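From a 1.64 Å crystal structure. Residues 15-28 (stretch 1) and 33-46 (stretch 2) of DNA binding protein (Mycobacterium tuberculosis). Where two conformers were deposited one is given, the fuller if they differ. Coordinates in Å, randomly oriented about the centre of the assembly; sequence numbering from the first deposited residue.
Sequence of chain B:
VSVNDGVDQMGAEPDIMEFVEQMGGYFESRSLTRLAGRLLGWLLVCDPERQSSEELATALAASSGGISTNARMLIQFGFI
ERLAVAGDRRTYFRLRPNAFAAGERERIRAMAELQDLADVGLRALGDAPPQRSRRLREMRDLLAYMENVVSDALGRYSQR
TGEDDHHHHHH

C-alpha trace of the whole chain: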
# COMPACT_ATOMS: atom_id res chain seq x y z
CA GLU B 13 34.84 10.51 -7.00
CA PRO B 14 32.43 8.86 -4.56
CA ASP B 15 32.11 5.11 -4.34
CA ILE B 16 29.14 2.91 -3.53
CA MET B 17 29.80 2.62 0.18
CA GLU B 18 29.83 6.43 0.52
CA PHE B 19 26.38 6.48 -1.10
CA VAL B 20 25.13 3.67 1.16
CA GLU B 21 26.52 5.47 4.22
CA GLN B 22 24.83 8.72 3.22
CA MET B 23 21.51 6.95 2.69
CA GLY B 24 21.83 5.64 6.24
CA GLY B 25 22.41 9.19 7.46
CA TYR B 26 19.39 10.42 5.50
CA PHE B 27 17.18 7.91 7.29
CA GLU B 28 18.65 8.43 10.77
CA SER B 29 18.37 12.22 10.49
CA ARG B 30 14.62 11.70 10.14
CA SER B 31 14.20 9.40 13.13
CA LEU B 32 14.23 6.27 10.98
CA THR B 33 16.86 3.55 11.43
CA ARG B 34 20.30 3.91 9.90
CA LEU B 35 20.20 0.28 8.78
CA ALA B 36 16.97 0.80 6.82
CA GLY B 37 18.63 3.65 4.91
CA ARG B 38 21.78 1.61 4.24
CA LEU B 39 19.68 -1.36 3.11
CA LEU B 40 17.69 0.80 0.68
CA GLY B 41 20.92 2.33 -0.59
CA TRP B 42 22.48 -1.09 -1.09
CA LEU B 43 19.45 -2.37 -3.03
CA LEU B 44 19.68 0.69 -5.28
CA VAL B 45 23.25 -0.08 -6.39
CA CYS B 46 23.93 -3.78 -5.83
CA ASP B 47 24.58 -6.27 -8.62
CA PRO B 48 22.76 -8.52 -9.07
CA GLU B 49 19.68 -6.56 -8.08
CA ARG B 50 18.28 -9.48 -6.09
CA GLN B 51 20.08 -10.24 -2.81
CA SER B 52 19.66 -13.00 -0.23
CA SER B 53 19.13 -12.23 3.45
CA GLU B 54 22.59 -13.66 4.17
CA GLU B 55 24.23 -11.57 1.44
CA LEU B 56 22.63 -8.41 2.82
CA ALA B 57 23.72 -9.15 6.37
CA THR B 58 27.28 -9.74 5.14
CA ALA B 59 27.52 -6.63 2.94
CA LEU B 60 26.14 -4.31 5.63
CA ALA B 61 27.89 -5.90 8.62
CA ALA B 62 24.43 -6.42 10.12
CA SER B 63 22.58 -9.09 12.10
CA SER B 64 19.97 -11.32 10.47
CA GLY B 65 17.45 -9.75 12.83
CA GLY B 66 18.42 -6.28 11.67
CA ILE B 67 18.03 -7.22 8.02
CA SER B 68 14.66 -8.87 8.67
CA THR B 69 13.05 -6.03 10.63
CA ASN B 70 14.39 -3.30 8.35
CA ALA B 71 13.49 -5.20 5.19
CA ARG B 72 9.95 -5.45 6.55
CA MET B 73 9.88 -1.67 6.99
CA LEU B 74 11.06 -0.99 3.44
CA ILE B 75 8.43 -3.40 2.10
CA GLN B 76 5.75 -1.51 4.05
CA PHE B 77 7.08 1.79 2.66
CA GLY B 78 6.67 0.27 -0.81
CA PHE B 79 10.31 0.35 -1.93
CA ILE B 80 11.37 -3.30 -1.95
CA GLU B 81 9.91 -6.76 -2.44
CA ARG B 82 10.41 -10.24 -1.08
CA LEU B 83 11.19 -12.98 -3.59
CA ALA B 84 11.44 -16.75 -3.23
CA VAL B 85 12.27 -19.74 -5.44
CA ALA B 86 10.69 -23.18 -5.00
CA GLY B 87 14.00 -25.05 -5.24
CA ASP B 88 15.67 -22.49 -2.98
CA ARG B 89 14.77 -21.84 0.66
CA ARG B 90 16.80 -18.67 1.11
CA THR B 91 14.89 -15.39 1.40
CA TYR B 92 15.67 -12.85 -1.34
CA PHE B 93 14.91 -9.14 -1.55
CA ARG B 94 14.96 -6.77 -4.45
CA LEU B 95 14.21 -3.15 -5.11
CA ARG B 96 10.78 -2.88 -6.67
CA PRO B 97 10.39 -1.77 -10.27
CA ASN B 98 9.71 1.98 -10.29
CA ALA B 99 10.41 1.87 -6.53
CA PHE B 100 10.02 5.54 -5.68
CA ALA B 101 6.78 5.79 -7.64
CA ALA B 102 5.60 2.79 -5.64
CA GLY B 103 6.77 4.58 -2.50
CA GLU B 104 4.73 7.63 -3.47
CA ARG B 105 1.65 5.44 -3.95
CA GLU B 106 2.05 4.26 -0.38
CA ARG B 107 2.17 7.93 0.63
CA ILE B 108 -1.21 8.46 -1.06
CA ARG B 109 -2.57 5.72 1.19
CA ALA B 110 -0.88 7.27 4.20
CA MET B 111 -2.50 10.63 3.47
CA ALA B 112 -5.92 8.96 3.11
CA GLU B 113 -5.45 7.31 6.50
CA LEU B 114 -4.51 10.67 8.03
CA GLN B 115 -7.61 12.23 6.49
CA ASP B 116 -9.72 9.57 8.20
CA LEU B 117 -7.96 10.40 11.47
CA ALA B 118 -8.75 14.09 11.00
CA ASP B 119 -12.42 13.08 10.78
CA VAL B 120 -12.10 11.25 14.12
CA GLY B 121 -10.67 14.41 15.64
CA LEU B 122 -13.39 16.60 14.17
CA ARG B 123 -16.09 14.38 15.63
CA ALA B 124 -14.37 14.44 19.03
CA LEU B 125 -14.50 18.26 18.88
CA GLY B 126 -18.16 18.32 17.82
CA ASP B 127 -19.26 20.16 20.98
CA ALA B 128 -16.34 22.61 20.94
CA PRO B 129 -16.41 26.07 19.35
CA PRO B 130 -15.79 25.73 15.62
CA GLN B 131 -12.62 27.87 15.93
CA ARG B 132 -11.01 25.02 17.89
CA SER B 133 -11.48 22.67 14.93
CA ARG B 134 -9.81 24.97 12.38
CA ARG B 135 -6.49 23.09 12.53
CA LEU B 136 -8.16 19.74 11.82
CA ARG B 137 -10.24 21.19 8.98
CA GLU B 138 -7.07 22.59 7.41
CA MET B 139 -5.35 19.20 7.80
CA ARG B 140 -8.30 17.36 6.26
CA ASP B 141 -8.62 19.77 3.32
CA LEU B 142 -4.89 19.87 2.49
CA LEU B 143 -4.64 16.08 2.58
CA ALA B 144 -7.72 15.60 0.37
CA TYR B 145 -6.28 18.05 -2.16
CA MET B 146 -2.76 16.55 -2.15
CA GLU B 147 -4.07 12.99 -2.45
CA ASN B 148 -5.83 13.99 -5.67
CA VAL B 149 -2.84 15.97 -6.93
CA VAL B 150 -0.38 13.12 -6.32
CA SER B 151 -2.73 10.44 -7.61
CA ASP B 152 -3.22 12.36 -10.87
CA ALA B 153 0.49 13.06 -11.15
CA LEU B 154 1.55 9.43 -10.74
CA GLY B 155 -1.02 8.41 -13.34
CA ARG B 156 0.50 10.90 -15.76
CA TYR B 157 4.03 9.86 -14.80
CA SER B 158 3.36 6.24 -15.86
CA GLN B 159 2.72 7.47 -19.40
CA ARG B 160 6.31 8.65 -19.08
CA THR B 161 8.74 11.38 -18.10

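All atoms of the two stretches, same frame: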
# COMPACT_ATOMS: atom_id res chain seq x y z
N ASP B 15 32.36 6.50 -4.01
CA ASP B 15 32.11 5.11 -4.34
C ASP B 15 30.81 4.66 -3.70
O ASP B 15 30.17 5.43 -2.97
CB ASP B 15 33.28 4.19 -3.95
CG ASP B 15 33.51 4.13 -2.45
OD1 ASP B 15 34.66 3.86 -2.05
OD2 ASP B 15 32.56 4.34 -1.68
N ILE B 16 30.42 3.43 -3.99
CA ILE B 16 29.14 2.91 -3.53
C ILE B 16 28.97 2.92 -2.02
O ILE B 16 27.86 3.13 -1.52
CB ILE B 16 28.91 1.48 -4.04
CG1 ILE B 16 28.51 1.50 -5.52
CG2 ILE B 16 27.86 0.78 -3.21
CD1 ILE B 16 27.49 2.55 -5.87
N MET B 17 30.03 2.66 -1.26
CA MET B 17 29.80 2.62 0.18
C MET B 17 29.58 4.02 0.74
O MET B 17 28.87 4.16 1.73
CB MET B 17 30.89 1.86 0.94
CG MET B 17 30.61 0.35 1.05
SD MET B 17 28.90 -0.13 1.42
CE MET B 17 28.73 0.37 3.14
N GLU B 18 30.11 5.06 0.09
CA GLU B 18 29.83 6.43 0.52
C GLU B 18 28.35 6.76 0.30
O GLU B 18 27.72 7.43 1.12
CB GLU B 18 30.72 7.42 -0.24
CG GLU B 18 30.51 8.87 0.17
CD GLU B 18 31.51 9.81 -0.47
OE1 GLU B 18 31.48 11.02 -0.16
OE2 GLU B 18 32.33 9.33 -1.29
N PHE B 19 27.80 6.29 -0.82
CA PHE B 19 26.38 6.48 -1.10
C PHE B 19 25.53 5.74 -0.05
O PHE B 19 24.57 6.30 0.50
CB PHE B 19 26.06 5.98 -2.51
CG PHE B 19 24.59 5.86 -2.78
CD1 PHE B 19 23.82 7.00 -2.99
CD2 PHE B 19 23.98 4.62 -2.81
CE1 PHE B 19 22.46 6.88 -3.22
CE2 PHE B 19 22.63 4.50 -3.04
CZ PHE B 19 21.87 5.63 -3.25
N VAL B 20 25.87 4.49 0.20
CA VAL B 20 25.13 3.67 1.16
C VAL B 20 25.17 4.33 2.55
O VAL B 20 24.15 4.45 3.23
CB VAL B 20 25.70 2.25 1.22
CG1 VAL B 20 25.14 1.48 2.41
CG2 VAL B 20 25.40 1.52 -0.07
N GLU B 21 26.36 4.79 2.94
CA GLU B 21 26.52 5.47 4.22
C GLU B 21 25.63 6.71 4.30
O GLU B 21 24.99 6.97 5.32
CB GLU B 21 27.99 5.88 4.40
CG GLU B 21 28.30 6.55 5.71
CD GLU B 21 28.45 5.55 6.84
OE1 GLU B 21 28.91 5.95 7.93
OE2 GLU B 21 28.11 4.36 6.62
N GLN B 22 25.59 7.47 3.22
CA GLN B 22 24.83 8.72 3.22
C GLN B 22 23.34 8.45 3.24
O GLN B 22 22.59 9.20 3.86
CB GLN B 22 25.24 9.60 2.04
CG GLN B 22 26.59 10.26 2.27
CD GLN B 22 27.07 11.09 1.09
OE1 GLN B 22 28.19 10.92 0.62
NE2 GLN B 22 26.23 12.01 0.63
N MET B 23 22.91 7.38 2.59
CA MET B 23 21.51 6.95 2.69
C MET B 23 21.14 6.58 4.13
O MET B 23 20.05 6.90 4.60
CB MET B 23 21.27 5.76 1.76
CG MET B 23 21.25 6.15 0.28
SD MET B 23 19.79 7.13 -0.20
CE MET B 23 18.53 5.86 -0.16
N GLY B 24 22.04 5.90 4.83
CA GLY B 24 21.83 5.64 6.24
C GLY B 24 21.65 6.93 7.02
O GLY B 24 20.75 7.04 7.84
N GLY B 25 22.50 7.92 6.75
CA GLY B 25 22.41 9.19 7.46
C GLY B 25 21.12 9.92 7.15
O GLY B 25 20.53 10.56 8.02
N TYR B 26 20.66 9.81 5.91
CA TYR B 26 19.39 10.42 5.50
C TYR B 26 18.23 9.87 6.32
O TYR B 26 17.36 10.61 6.78
CB TYR B 26 19.15 10.19 4.00
CG TYR B 26 17.87 10.80 3.50
CD1 TYR B 26 16.67 10.10 3.55
CD2 TYR B 26 17.84 12.10 3.00
CE1 TYR B 26 15.49 10.66 3.11
CE2 TYR B 26 16.67 12.67 2.56
CZ TYR B 26 15.50 11.95 2.61
OH TYR B 26 14.33 12.52 2.18
N PHE B 27 18.22 8.55 6.51
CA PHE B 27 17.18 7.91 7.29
C PHE B 27 17.29 8.29 8.77
O PHE B 27 16.30 8.70 9.38
CB PHE B 27 17.22 6.39 7.13
CG PHE B 27 16.36 5.86 6.00
CD1 PHE B 27 16.52 6.33 4.71
CD2 PHE B 27 15.41 4.89 6.24
CE1 PHE B 27 15.74 5.84 3.67
CE2 PHE B 27 14.63 4.39 5.21
CZ PHE B 27 14.79 4.87 3.93
N GLU B 28 18.48 8.17 9.34
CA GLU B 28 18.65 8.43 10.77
C GLU B 28 18.33 9.88 11.13
O GLU B 28 17.85 10.16 12.23
CB GLU B 28 20.06 8.09 11.24
CG GLU B 28 20.17 8.08 12.76
CD GLU B 28 21.58 8.30 13.25
OE1 GLU B 28 22.47 7.50 12.88
OE2 GLU B 28 21.81 9.27 14.00
N THR B 33 15.63 4.27 11.11
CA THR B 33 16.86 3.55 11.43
C THR B 33 17.92 3.72 10.35
O THR B 33 17.63 3.76 9.15
CB THR B 33 16.62 2.04 11.61
OG1 THR B 33 16.24 1.46 10.36
CG2 THR B 33 15.55 1.78 12.66
N ARG B 34 19.17 3.81 10.79
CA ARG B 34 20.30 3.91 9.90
C ARG B 34 20.36 2.68 8.99
O ARG B 34 20.61 2.79 7.79
CB ARG B 34 21.60 4.04 10.71
CG ARG B 34 22.85 4.26 9.88
CD ARG B 34 24.07 4.54 10.75
NE ARG B 34 23.98 5.85 11.40
CZ ARG B 34 24.25 7.01 10.80
NH1 ARG B 34 24.63 7.04 9.53
NH2 ARG B 34 24.13 8.15 11.47
N LEU B 35 20.09 1.51 9.55
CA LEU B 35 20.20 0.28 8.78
C LEU B 35 19.18 0.22 7.64
O LEU B 35 19.48 -0.27 6.56
CB LEU B 35 20.09 -0.96 9.68
CG LEU B 35 20.21 -2.31 8.98
CD1 LEU B 35 21.45 -2.40 8.10
CD2 LEU B 35 20.24 -3.41 10.04
N ALA B 36 17.97 0.74 7.88
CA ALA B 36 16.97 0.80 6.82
C ALA B 36 17.47 1.64 5.64
O ALA B 36 17.30 1.26 4.49
CB ALA B 36 15.67 1.36 7.35
N GLY B 37 18.07 2.79 5.94
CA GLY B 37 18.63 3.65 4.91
C GLY B 37 19.76 2.97 4.14
O GLY B 37 19.82 3.06 2.92
N ARG B 38 20.65 2.32 4.87
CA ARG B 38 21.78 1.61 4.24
C ARG B 38 21.29 0.46 3.37
O ARG B 38 21.79 0.25 2.27
CB ARG B 38 22.76 1.11 5.30
CG ARG B 38 23.48 2.23 6.05
CD ARG B 38 24.33 1.68 7.20
NE ARG B 38 25.44 0.86 6.70
CZ ARG B 38 25.78 -0.34 7.17
NH1 ARG B 38 25.11 -0.91 8.16
NH2 ARG B 38 26.81 -0.97 6.62
N LEU B 39 20.29 -0.27 3.87
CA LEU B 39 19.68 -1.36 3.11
C LEU B 39 19.03 -0.86 1.81
O LEU B 39 19.22 -1.47 0.75
CB LEU B 39 18.67 -2.12 3.97
CG LEU B 39 17.92 -3.24 3.24
CD1 LEU B 39 18.88 -4.23 2.62
CD2 LEU B 39 16.96 -3.94 4.19
N LEU B 40 18.28 0.24 1.88
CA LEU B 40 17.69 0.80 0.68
C LEU B 40 18.78 1.24 -0.28
O LEU B 40 18.72 0.97 -1.48
CB LEU B 40 16.77 1.97 1.03
CG LEU B 40 16.10 2.67 -0.16
CD1 LEU B 40 15.31 1.69 -1.01
CD2 LEU B 40 15.20 3.80 0.31
N GLY B 41 19.80 1.92 0.24
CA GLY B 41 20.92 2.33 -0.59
C GLY B 41 21.60 1.16 -1.28
O GLY B 41 21.89 1.21 -2.47
N TRP B 42 21.87 0.10 -0.52
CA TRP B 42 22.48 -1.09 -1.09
C TRP B 42 21.62 -1.67 -2.22
O TRP B 42 22.14 -2.02 -3.28
CB TRP B 42 22.72 -2.14 -0.00
CG TRP B 42 23.42 -3.37 -0.51
CD1 TRP B 42 22.85 -4.58 -0.79
CD2 TRP B 42 24.82 -3.50 -0.80
NE1 TRP B 42 23.82 -5.46 -1.24
CE2 TRP B 42 25.02 -4.82 -1.25
CE3 TRP B 42 25.91 -2.64 -0.71
CZ2 TRP B 42 26.28 -5.29 -1.62
CZ3 TRP B 42 27.17 -3.11 -1.08
CH2 TRP B 42 27.34 -4.43 -1.53
N LEU B 43 20.31 -1.77 -2.01
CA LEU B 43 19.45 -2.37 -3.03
C LEU B 43 19.28 -1.49 -4.26
O LEU B 43 18.82 -1.96 -5.31
CB LEU B 43 18.09 -2.75 -2.43
CG LEU B 43 18.14 -3.92 -1.45
CD1 LEU B 43 16.85 -4.04 -0.68
CD2 LEU B 43 18.44 -5.23 -2.18
N LEU B 44 19.67 -0.23 -4.15
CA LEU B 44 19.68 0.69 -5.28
C LEU B 44 20.91 0.53 -6.18
O LEU B 44 20.88 0.92 -7.34
CB LEU B 44 19.62 2.13 -4.78
CG LEU B 44 18.20 2.61 -4.51
CD1 LEU B 44 18.20 3.73 -3.50
CD2 LEU B 44 17.52 3.07 -5.77
N VAL B 45 21.99 -0.03 -5.64
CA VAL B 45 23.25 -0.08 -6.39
C VAL B 45 23.85 -1.47 -6.54
O VAL B 45 24.80 -1.64 -7.30
CB VAL B 45 24.33 0.83 -5.76
CG1 VAL B 45 23.91 2.28 -5.83
CG2 VAL B 45 24.63 0.40 -4.34
N CYS B 46 23.33 -2.45 -5.82
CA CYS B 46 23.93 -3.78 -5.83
C CYS B 46 23.77 -4.48 -7.18
O CYS B 46 22.90 -4.15 -7.99
CB CYS B 46 23.34 -4.64 -4.72
SG CYS B 46 21.56 -4.89 -4.87
O HOH W 1 25.09 5.37 7.61
O HOH W 2 27.42 2.21 5.33

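A helix over 16-28 and a second beginning at R34 run roughly antiparallel at 140° between their N-to-C directions, and their axes close to 6.7 Å. No direct hydrogen bond joins them apart from the salt bridge noted below; the two are joined by packing, two water bridges and that marginal salt bridge.

T33 opens the second helix as its N-cap, OG1 accepting from A36 N at 3.1 Å, while its carbonyl O lies 3.3 Å from F27 CB. R34 suits the margin: its long side chain settles among E21, G24, G25 and E28. One water accepts from R34 NH1 (2.6 Å) and donates to E21 O (2.8 Å). A salt bridge to E28 is modelled, but too tightly for its details to carry weight. A36, small enough to let an aromatic ring approach, sets CB 3.7 Å from F27 CD2.

G37 is the crux. Its CA sits over the face of F27, 3.5 Å from the centroid of that ring, and 4.0 Å from G24 CA. A CB here would strike M23 O, G24 CA and F27 CB; one on G24 would strike R38 CG. Bare backbone on both helices therefore permits the approach, with G24 CA also making a CA-H...O contact to R34 O at 3.5 Å.

R38 lays its aliphatic base against V20 (CB to V20 CG1, 3.8 Å), while a second water links R38 NE (2.8 Å) to E21 OE2 (2.6 Å). L40 places CD2 3.8 Å from F27 CZ and 3.9 Å from M23 CE. At G41, the missing side chain leaves room for M23, which fits as a knob among G37, L40, G41 and L44; G41 O meets the F19 ring edge.

W42 offers its ring edge to V20 CG2. L44 CD1 touches F19 CZ at 4.1 Å, and buried V45 packs against partly exposed I16, CG2 to CG2 3.4 Å, and sets CG1 3.8 Å from F19 CE2.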